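Local coordinates for protein importin-95 (Chaetomium thermophilum, PDB 4XRI) that acts as a flexible nuclear transport receptor of the importin-beta family, carrying protein cargo into the nucleus and probably binding a small GTPase, at residues A[754-757]-A[758-762]; A[709-712]-A[713-717]; A[668-671]-A[672-676]. The protein carries 2 engineered substitutions. One frame throughout, in Å; residues are numbered along the deposited sequence.

Contact 1 of 3, residues A[754-757]-A[758-762]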
ATOM      1  N   TYR A 754      -3.766  -9.926   9.334  1.00 65.17           N
ATOM      2  CA  TYR A 754      -4.109 -10.122   7.928  1.00 65.13           C
ATOM      3  C   TYR A 754      -2.893 -10.587   7.138  1.00 58.23           C
ATOM      4  O   TYR A 754      -3.010 -11.388   6.209  1.00 56.73           O
ATOM      5  CB  TYR A 754      -4.663  -8.837   7.310  1.00 71.11           C
ATOM      6  CG  TYR A 754      -5.982  -8.375   7.886  1.00 85.47           C
ATOM      7  CD1 TYR A 754      -7.159  -9.062   7.618  1.00 89.08           C
ATOM      8  CD2 TYR A 754      -6.051  -7.241   8.683  1.00 90.04           C
ATOM      9  CE1 TYR A 754      -8.367  -8.637   8.139  1.00 93.35           C
ATOM     10  CE2 TYR A 754      -7.253  -6.807   9.207  1.00 92.58           C
ATOM     11  CZ  TYR A 754      -8.409  -7.509   8.932  1.00 94.42           C
ATOM     12  OH  TYR A 754      -9.607  -7.081   9.452  1.00100.39           O
ATOM     13  N   GLU A 755      -1.726 -10.071   7.513  1.00 59.38           N
ATOM     14  CA  GLU A 755      -0.483 -10.388   6.820  1.00 64.38           C
ATOM     15  C   GLU A 755      -0.112 -11.857   6.976  1.00 60.04           C
ATOM     16  O   GLU A 755       0.331 -12.497   6.023  1.00 55.90           O
ATOM     17  CB  GLU A 755       0.655  -9.503   7.334  1.00 71.65           C
ATOM     18  CG  GLU A 755       1.978  -9.711   6.615  1.00 83.74           C
ATOM     19  CD  GLU A 755       3.070  -8.795   7.132  1.00 96.02           C
ATOM     20  OE1 GLU A 755       2.802  -8.026   8.078  1.00 98.20           O
ATOM     21  OE2 GLU A 755       4.197  -8.845   6.594  1.00101.54           O
ATOM     22  N   MET A 756      -0.297 -12.391   8.177  1.00 59.32           N
ATOM     23  CA  MET A 756       0.035 -13.783   8.443  1.00 55.24           C
ATOM     24  C   MET A 756      -0.988 -14.719   7.809  1.00 52.16           C
ATOM     25  O   MET A 756      -0.636 -15.792   7.317  1.00 46.74           O
ATOM     26  CB  MET A 756       0.128 -14.039   9.948  1.00 54.42           C
ATOM     27  CG  MET A 756       0.686 -15.408  10.301  1.00 59.30           C
ATOM     28  SD  MET A 756       2.274 -15.720   9.507  1.00 60.70           S
ATOM     29  CE  MET A 756       2.685 -17.321  10.191  1.00 58.24           C
ATOM     30  N   ILE A 757      -2.252 -14.308   7.825  1.00 50.00           N
ATOM     31  CA  ILE A 757      -3.310 -15.048   7.148  1.00 53.56           C
ATOM     32  C   ILE A 757      -3.005 -15.150   5.658  1.00 51.34           C
ATOM     33  O   ILE A 757      -3.099 -16.224   5.063  1.00 48.87           O
ATOM     34  CB  ILE A 757      -4.685 -14.382   7.348  1.00 56.02           C
ATOM     35  CG1 ILE A 757      -5.170 -14.585   8.785  1.00 59.78           C
ATOM     36  CG2 ILE A 757      -5.701 -14.943   6.363  1.00 49.89           C
ATOM     37  CD1 ILE A 757      -6.353 -13.717   9.153  1.00 62.81           C
ATOM     38  N   ASP A 758      -2.625 -14.023   5.068  1.00 47.37           N
ATOM     39  CA  ASP A 758      -2.244 -13.982   3.663  1.00 50.98           C
ATOM     40  C   ASP A 758      -1.011 -14.837   3.395  1.00 47.95           C
ATOM     41  O   ASP A 758      -0.946 -15.538   2.386  1.00 48.43           O
ATOM     42  CB  ASP A 758      -1.986 -12.542   3.214  1.00 52.78           C
ATOM     43  CG  ASP A 758      -3.265 -11.745   3.061  1.00 60.48           C
ATOM     44  OD1 ASP A 758      -4.325 -12.359   2.819  1.00 60.01           O
ATOM     45  OD2 ASP A 758      -3.207 -10.503   3.177  1.00 63.18           O
ATOM     46  N   TYR A 759      -0.038 -14.772   4.300  1.00 44.64           N
ATOM     47  CA  TYR A 759       1.192 -15.542   4.146  1.00 43.93           C
ATOM     48  C   TYR A 759       0.912 -17.041   4.091  1.00 50.45           C
ATOM     49  O   TYR A 759       1.483 -17.759   3.269  1.00 46.89           O
ATOM     50  CB  TYR A 759       2.170 -15.243   5.283  1.00 43.33           C
ATOM     51  CG  TYR A 759       3.399 -16.125   5.248  1.00 41.94           C
ATOM     52  CD1 TYR A 759       3.515 -17.226   6.090  1.00 40.83           C
ATOM     53  CD2 TYR A 759       4.436 -15.869   4.359  1.00 38.59           C
ATOM     54  CE1 TYR A 759       4.632 -18.040   6.052  1.00 44.39           C
ATOM     55  CE2 TYR A 759       5.558 -16.676   4.317  1.00 41.22           C
ATOM     56  CZ  TYR A 759       5.649 -17.759   5.166  1.00 37.93           C
ATOM     57  OH  TYR A 759       6.762 -18.564   5.126  1.00 35.50           O
ATOM     58  N   VAL A 760       0.027 -17.504   4.968  1.00 46.33           N
ATOM     59  CA  VAL A 760      -0.303 -18.922   5.057  1.00 47.81           C
ATOM     60  C   VAL A 760      -1.101 -19.382   3.837  1.00 42.29           C
ATOM     61  O   VAL A 760      -0.906 -20.492   3.341  1.00 35.98           O
ATOM     62  CB  VAL A 760      -1.093 -19.226   6.350  1.00 49.90           C
ATOM     63  CG1 VAL A 760      -1.662 -20.638   6.328  1.00 51.36           C
ATOM     64  CG2 VAL A 760      -0.202 -19.024   7.568  1.00 42.62           C
ATOM     65  N   ILE A 761      -1.995 -18.523   3.353  1.00 41.57           N
ATOM     66  CA  ILE A 761      -2.715 -18.805   2.115  1.00 45.47           C
ATOM     67  C   ILE A 761      -1.722 -18.954   0.967  1.00 39.09           C
ATOM     68  O   ILE A 761      -1.793 -19.900   0.184  1.00 38.94           O
ATOM     69  CB  ILE A 761      -3.728 -17.699   1.769  1.00 45.46           C
ATOM     70  CG1 ILE A 761      -4.891 -17.702   2.760  1.00 46.06           C
ATOM     71  CG2 ILE A 761      -4.253 -17.883   0.351  1.00 37.67           C
ATOM     72  CD1 ILE A 761      -5.923 -16.636   2.472  1.00 54.30           C
ATOM     73  N   SER A 762      -0.786 -18.016   0.888  1.00 37.80           N
ATOM     74  CA  SER A 762       0.255 -18.061  -0.127  1.00 44.74           C
ATOM     75  C   SER A 762       1.135 -19.295   0.035  1.00 44.52           C
ATOM     76  O   SER A 762       1.499 -19.941  -0.948  1.00 35.85           O
ATOM     77  CB  SER A 762       1.113 -16.798  -0.069  1.00 48.47           C
ATOM     78  OG  SER A 762       2.200 -16.885  -0.973  1.00 60.74           O
TER
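Met756 and Tyr759, three residues apart in the first turns of helix 754-780, form a Met-aromatic contact in which the two side chains run side by side in the same direction. The sulfur approaches the ring obliquely: SD of Met756 is 3.9 Å from CD1 of Tyr759, and the line from SD to the ring centroid stands 58° off the ring normal. Both side chains start with CG anti to the backbone N (chi1 -171° in Met756, 174° in Tyr759), which sends them off in step; a bend at chi2 of Met756 then carries its thioether past the CD1 corner. A methionine suits this place because its polarisable sulfur and supple chain can follow an aromatic flank. CE of Met756 also comes within 4.3 Å of CG2 of Val760.

A second apolar pair lies one turn apart: CG2 of Ile757 meets CD1 of Ile761 at 4.2 Å. Beneath them runs regular alpha-helical bonding, from Asp758 N to Tyr754 O (2.9 Å) through to Ile761 N and Ile757 O (3.1 Å). Asp758 lies one turn into the helix, its exposed carboxylate alongside the carbonyl of Tyr754.

The hydroxyl of Tyr759 is hydrogen-bonded to the backbone O of Asn708, and the side chain packs on Lys711 and Pro712. This bond and packing, together with the sulfur on one flank, would be expected to limit how the tyrosine ring can move.

Contact 2 of 3, residues A[709-712]-A[713-717]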
ATOM      1  N   GLN A 709       9.956 -15.551   4.340  1.00 41.22           N
ATOM      2  CA  GLN A 709       9.258 -14.849   3.276  1.00 34.00           C
ATOM      3  C   GLN A 709       9.432 -15.523   1.916  1.00 37.40           C
ATOM      4  O   GLN A 709       8.615 -15.334   1.015  1.00 37.58           O
ATOM      5  CB  GLN A 709       9.737 -13.397   3.203  1.00 34.37           C
ATOM      6  CG  GLN A 709      11.140 -13.219   2.637  1.00 43.23           C
ATOM      7  CD  GLN A 709      11.611 -11.780   2.679  1.00 54.63           C
ATOM      8  OE1 GLN A 709      11.250 -10.969   1.827  1.00 58.60           O
ATOM      9  NE2 GLN A 709      12.419 -11.456   3.679  1.00 46.01           N
ATOM     10  N   PHE A 710      10.491 -16.311   1.772  1.00 38.71           N
ATOM     11  CA  PHE A 710      10.797 -16.936   0.493  1.00 42.71           C
ATOM     12  C   PHE A 710      10.148 -18.308   0.338  1.00 44.61           C
ATOM     13  O   PHE A 710      10.062 -18.830  -0.774  1.00 39.76           O
ATOM     14  CB  PHE A 710      12.314 -17.077   0.311  1.00 41.32           C
ATOM     15  CG  PHE A 710      13.068 -15.786   0.448  1.00 40.97           C
ATOM     16  CD1 PHE A 710      12.966 -14.800  -0.519  1.00 39.77           C
ATOM     17  CD2 PHE A 710      13.891 -15.566   1.539  1.00 44.48           C
ATOM     18  CE1 PHE A 710      13.663 -13.613  -0.394  1.00 48.46           C
ATOM     19  CE2 PHE A 710      14.592 -14.382   1.668  1.00 48.35           C
ATOM     20  CZ  PHE A 710      14.478 -13.406   0.700  1.00 47.68           C
ATOM     21  N   LYS A 711       9.691 -18.886   1.444  1.00 41.13           N
ATOM     22  CA  LYS A 711       9.223 -20.273   1.440  1.00 37.55           C
ATOM     23  C   LYS A 711       8.062 -20.575   0.470  1.00 33.15           C
ATOM     24  O   LYS A 711       8.119 -21.575  -0.236  1.00 37.41           O
ATOM     25  CB  LYS A 711       8.820 -20.702   2.849  1.00 37.73           C
ATOM     26  CG  LYS A 711       8.517 -22.197   2.963  1.00 44.56           C
ATOM     27  CD  LYS A 711       8.188 -22.624   4.387  1.00 47.61           C
ATOM     28  CE  LYS A 711       9.429 -22.666   5.256  1.00 45.49           C
ATOM     29  NZ  LYS A 711       9.131 -23.198   6.609  1.00 51.45           N
ATOM     30  N   PRO A 712       7.016 -19.716   0.415  1.00 40.13           N
ATOM     31  CA  PRO A 712       5.929 -20.027  -0.528  1.00 35.78           C
ATOM     32  C   PRO A 712       6.395 -20.198  -1.973  1.00 41.58           C
ATOM     33  O   PRO A 712       5.973 -21.143  -2.640  1.00 43.87           O
ATOM     34  CB  PRO A 712       4.999 -18.813  -0.401  1.00 36.86           C
ATOM     35  CG  PRO A 712       5.216 -18.326   0.983  1.00 31.92           C
ATOM     36  CD  PRO A 712       6.679 -18.545   1.247  1.00 34.11           C
ATOM     37  N   ALA A 713       7.256 -19.303  -2.444  1.00 38.64           N
ATOM     38  CA  ALA A 713       7.763 -19.378  -3.811  1.00 42.79           C
ATOM     39  C   ALA A 713       8.733 -20.548  -3.975  1.00 37.00           C
ATOM     40  O   ALA A 713       8.825 -21.147  -5.047  1.00 32.44           O
ATOM     41  CB  ALA A 713       8.434 -18.078  -4.199  1.00 37.93           C
ATOM     42  N   ILE A 714       9.454 -20.869  -2.906  1.00 35.57           N
ATOM     43  CA  ILE A 714      10.407 -21.978  -2.923  1.00 38.37           C
ATOM     44  C   ILE A 714       9.687 -23.320  -3.071  1.00 37.20           C
ATOM     45  O   ILE A 714      10.150 -24.216  -3.782  1.00 39.19           O
ATOM     46  CB  ILE A 714      11.272 -21.986  -1.645  1.00 34.45           C
ATOM     47  CG1 ILE A 714      12.295 -20.851  -1.693  1.00 33.04           C
ATOM     48  CG2 ILE A 714      11.986 -23.317  -1.470  1.00 32.08           C
ATOM     49  CD1 ILE A 714      13.100 -20.705  -0.420  1.00 36.85           C
ATOM     50  N   LEU A 715       8.541 -23.443  -2.408  1.00 29.44           N
ATOM     51  CA  LEU A 715       7.743 -24.662  -2.493  1.00 36.02           C
ATOM     52  C   LEU A 715       7.131 -24.813  -3.877  1.00 38.37           C
ATOM     53  O   LEU A 715       7.121 -25.904  -4.444  1.00 35.06           O
ATOM     54  CB  LEU A 715       6.649 -24.668  -1.427  1.00 36.20           C
ATOM     55  CG  LEU A 715       7.148 -24.541   0.013  1.00 39.61           C
ATOM     56  CD1 LEU A 715       6.002 -24.713   0.987  1.00 38.31           C
ATOM     57  CD2 LEU A 715       8.266 -25.541   0.296  1.00 36.00           C
ATOM     58  N   GLN A 716       6.622 -23.706  -4.415  1.00 33.46           N
ATOM     59  CA  GLN A 716       6.121 -23.679  -5.786  1.00 33.33           C
ATOM     60  C   GLN A 716       7.228 -24.114  -6.733  1.00 30.85           C
ATOM     61  O   GLN A 716       6.998 -24.846  -7.697  1.00 36.14           O
ATOM     62  CB  GLN A 716       5.615 -22.281  -6.163  1.00 38.45           C
ATOM     63  CG  GLN A 716       5.236 -22.142  -7.626  1.00 43.02           C
ATOM     64  CD  GLN A 716       4.949 -20.702  -8.027  1.00 54.99           C
ATOM     65  OE1 GLN A 716       4.460 -19.898  -7.229  1.00 53.76           O
ATOM     66  NE2 GLN A 716       5.259 -20.371  -9.274  1.00 58.29           N
ATOM     67  N   CYS A 717       8.440 -23.662  -6.432  1.00 33.56           N
ATOM     68  CA  CYS A 717       9.616 -24.002  -7.214  1.00 35.59           C
ATOM     69  C   CYS A 717       9.911 -25.502  -7.172  1.00 33.85           C
ATOM     70  O   CYS A 717      10.272 -26.099  -8.191  1.00 34.96           O
ATOM     71  CB  CYS A 717      10.815 -23.209  -6.704  1.00 41.08           C
ATOM     72  SG  CYS A 717      12.162 -23.089  -7.861  1.00 48.00           S
TER
HETATM   73  O   HOH W   1       7.716 -16.303  -1.549  1.00 39.45           O
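Apolar contact joins Phe710 to Ile714 where the chain enters helix 711-725, CB of the phenylalanine meeting CD1 of the isoleucine at 3.8 Å. Ile714 holds CG1 beside its backbone N (chi1 -73°), directing the longer branch back along the helix toward Phe710; its extended chi2 then places the terminal methyl against the benzylic carbon, while the phenyl ring itself leads off toward Cys668 and Ser669. Farther round, CG of Lys711 lies 4.0 Å from CG of Leu715, the two side chains crossing at a slant. Here the lysine works through its aliphatic stem, suited to a buried position beside leucine, and its ammonium group finds a weak hydrogen bond at Gln742 OE1.

Backbone bonding sets the helix going. Ile714 N donates to Phe710 O (3.0 Å) and Leu715 N to Lys711 O (2.9 Å), followed by Gln716 N to Pro712 O (3.2 Å). Pro712 fits a first turn well: it has no N-H to donate, and none is needed from it there, while its ring restricts phi to a value compatible with a helix.

Water completes the start. It donates to Gln709 O at 2.9 Å and accepts from Ala713 N at 3.2 Å, bridging the preceding loop to an amide of the first turn. The small methyl of Ala713 suits the close approach of Ile672.

Ile714 packs on Ile672 of helix 665-682, whereas Leu715 reaches Leu763 of helix 754-780, so the turn lies between these two helices, with helix 690-701 also alongside. This is the layered helix packing of a HEAT-repeat solenoid.

Contact 3 of 3, residues A[668-671]-A[672-676]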
ATOM      1  N   CYS A 668      16.513 -11.997  -4.551  1.00 43.66           N
ATOM      2  CA  CYS A 668      16.456 -13.398  -4.163  1.00 45.84           C
ATOM      3  C   CYS A 668      15.132 -14.000  -4.608  1.00 44.03           C
ATOM      4  O   CYS A 668      15.100 -15.073  -5.210  1.00 38.21           O
ATOM      5  CB  CYS A 668      16.628 -13.551  -2.652  1.00 47.24           C
ATOM      6  SG  CYS A 668      16.757 -15.277  -2.082  1.00 44.96           S
ATOM      7  N   SER A 669      14.045 -13.288  -4.322  1.00 35.99           N
ATOM      8  CA  SER A 669      12.714 -13.710  -4.748  1.00 42.64           C
ATOM      9  C   SER A 669      12.623 -13.816  -6.267  1.00 44.22           C
ATOM     10  O   SER A 669      12.014 -14.742  -6.795  1.00 38.47           O
ATOM     11  CB  SER A 669      11.645 -12.746  -4.223  1.00 45.78           C
ATOM     12  OG  SER A 669      11.398 -12.971  -2.846  1.00 51.17           O
ATOM     13  N   MET A 670      13.233 -12.859  -6.962  1.00 44.12           N
ATOM     14  CA  MET A 670      13.277 -12.877  -8.420  1.00 41.18           C
ATOM     15  C   MET A 670      14.050 -14.088  -8.933  1.00 33.22           C
ATOM     16  O   MET A 670      13.689 -14.685  -9.947  1.00 37.13           O
ATOM     17  CB  MET A 670      13.911 -11.589  -8.950  1.00 42.62           C
ATOM     18  CG  MET A 670      13.933 -11.487 -10.460  1.00 51.10           C
ATOM     19  SD  MET A 670      12.285 -11.365 -11.180  1.00 82.92           S
ATOM     20  CE  MET A 670      11.867  -9.669 -10.784  1.00 97.21           C
ATOM     21  N   ALA A 671      15.121 -14.436  -8.228  1.00 40.08           N
ATOM     22  CA  ALA A 671      15.943 -15.583  -8.591  1.00 39.86           C
ATOM     23  C   ALA A 671      15.157 -16.884  -8.480  1.00 39.21           C
ATOM     24  O   ALA A 671      15.268 -17.759  -9.337  1.00 38.49           O
ATOM     25  CB  ALA A 671      17.192 -15.640  -7.712  1.00 33.01           C
ATOM     26  N   ILE A 672      14.377 -17.007  -7.411  1.00 37.42           N
ATOM     27  CA  ILE A 672      13.534 -18.180  -7.207  1.00 42.53           C
ATOM     28  C   ILE A 672      12.501 -18.289  -8.321  1.00 41.86           C
ATOM     29  O   ILE A 672      12.234 -19.374  -8.831  1.00 39.12           O
ATOM     30  CB  ILE A 672      12.824 -18.128  -5.846  1.00 40.95           C
ATOM     31  CG1 ILE A 672      13.856 -18.079  -4.718  1.00 39.19           C
ATOM     32  CG2 ILE A 672      11.903 -19.326  -5.681  1.00 35.99           C
ATOM     33  CD1 ILE A 672      13.258 -17.741  -3.366  1.00 39.02           C
ATOM     34  N   GLY A 673      11.936 -17.147  -8.700  1.00 38.50           N
ATOM     35  CA  GLY A 673      10.996 -17.082  -9.803  1.00 29.29           C
ATOM     36  C   GLY A 673      11.672 -17.468 -11.106  1.00 36.17           C
ATOM     37  O   GLY A 673      11.064 -18.095 -11.974  1.00 36.05           O
ATOM     38  N   LEU A 674      12.941 -17.096 -11.244  1.00 39.78           N
ATOM     39  CA  LEU A 674      13.711 -17.434 -12.437  1.00 40.85           C
ATOM     40  C   LEU A 674      13.939 -18.938 -12.548  1.00 40.32           C
ATOM     41  O   LEU A 674      13.956 -19.489 -13.648  1.00 37.28           O
ATOM     42  CB  LEU A 674      15.055 -16.699 -12.440  1.00 41.23           C
ATOM     43  CG  LEU A 674      15.228 -15.592 -13.481  1.00 45.54           C
ATOM     44  CD1 LEU A 674      15.049 -16.149 -14.888  1.00 40.10           C
ATOM     45  CD2 LEU A 674      14.252 -14.452 -13.223  1.00 54.97           C
ATOM     46  N   VAL A 675      14.122 -19.600 -11.408  1.00 38.47           N
ATOM     47  CA  VAL A 675      14.305 -21.050 -11.399  1.00 41.07           C
ATOM     48  C   VAL A 675      13.038 -21.733 -11.894  1.00 38.22           C
ATOM     49  O   VAL A 675      13.095 -22.691 -12.665  1.00 43.33           O
ATOM     50  CB  VAL A 675      14.660 -21.584  -9.998  1.00 35.87           C
ATOM     51  CG1 VAL A 675      14.823 -23.100 -10.036  1.00 32.40           C
ATOM     52  CG2 VAL A 675      15.934 -20.927  -9.490  1.00 32.99           C
ATOM     53  N   SER A 676      11.895 -21.223 -11.446  1.00 41.79           N
ATOM     54  CA  SER A 676      10.603 -21.705 -11.923  1.00 32.24           C
ATOM     55  C   SER A 676      10.476 -21.498 -13.427  1.00 39.49           C
ATOM     56  O   SER A 676      10.060 -22.400 -14.153  1.00 41.21           O
ATOM     57  CB  SER A 676       9.455 -20.999 -11.199  1.00 41.77           C
ATOM     58  OG  SER A 676       9.259 -21.548  -9.908  1.00 48.40           O
TER
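Helix 665-682 belongs to the all-helical superhelix of this importin, and its residues 668-676 lie among three other helices. Across the turn facing helix 625-640, Met670 and Leu674 meet obliquely: CG of the methionine is 4.1 Å from CD2 of the leucine, and SD of Met670 stands 4.2 Å from the same methyl. Bends at chi2 (66°) and chi3 (75°) fold the methionine chain; the first of them keeps SD, like CG, close to that methyl. Both side chains also touch Phe630. Flexible methionine and branched leucine are well suited to packing against the ring of Phe630.

On another flank Cys668 and Ile672 make a looser contact, SG of the cysteine lying 4.5 Å from CD1 of the isoleucine. Ile672 has CG1 anti to its carbonyl carbon and beside its backbone N (chi1 -60°), an arrangement that turns the terminal methyl toward the preceding turn. Beta-branched isoleucine thus presents hydrocarbon in two directions, and the residue as a whole packs on Leu659 and Ile714. Small, buried Ala671 suits close approach to a neighbouring helix, where it rests on Ala658.

The backbone bonds run without a break from Ile672 N and Cys668 O to Val675 N and Ala671 O; the shortest of the four joins Leu674 N to Met670 O at 2.8 Å. Gly673 keeps ordinary helical geometry and adds no side chain on its partly exposed side.

Buried Ser676 has its hydroxyl satisfied by Asp720 OD2, a polar tie to helix 711-725. With helix 648-660 against one part of its surface and helix 711-725 against another, helix 665-682 takes its place in the repeated side-by-side stacking of antiparallel helix pairs that defines HEAT repeats.

Overall arrangement
The three contacts come in the order 3, 2, 1 along the chain, on helices 665-682, 711-725 and 754-780, all in the C-terminal half of the helical solenoid. Contacts 2 and 3 have centres about 9 Å apart and touch directly, for instance Cys717 SG to Val675 CG1 at 3.4 Å. Contact 1 lies about 13 Å from contact 2, centre to centre, and meets it where Tyr759 CE2 approaches Pro712 CG at 3.7 Å. Contacts 1 and 3 do not touch, their nearest atoms being about 10 Å apart. Helix 711-725 therefore lies between helices 665-682 and 754-780 and touches both, and such successive packing builds the superhelix of a receptor known for flexibility.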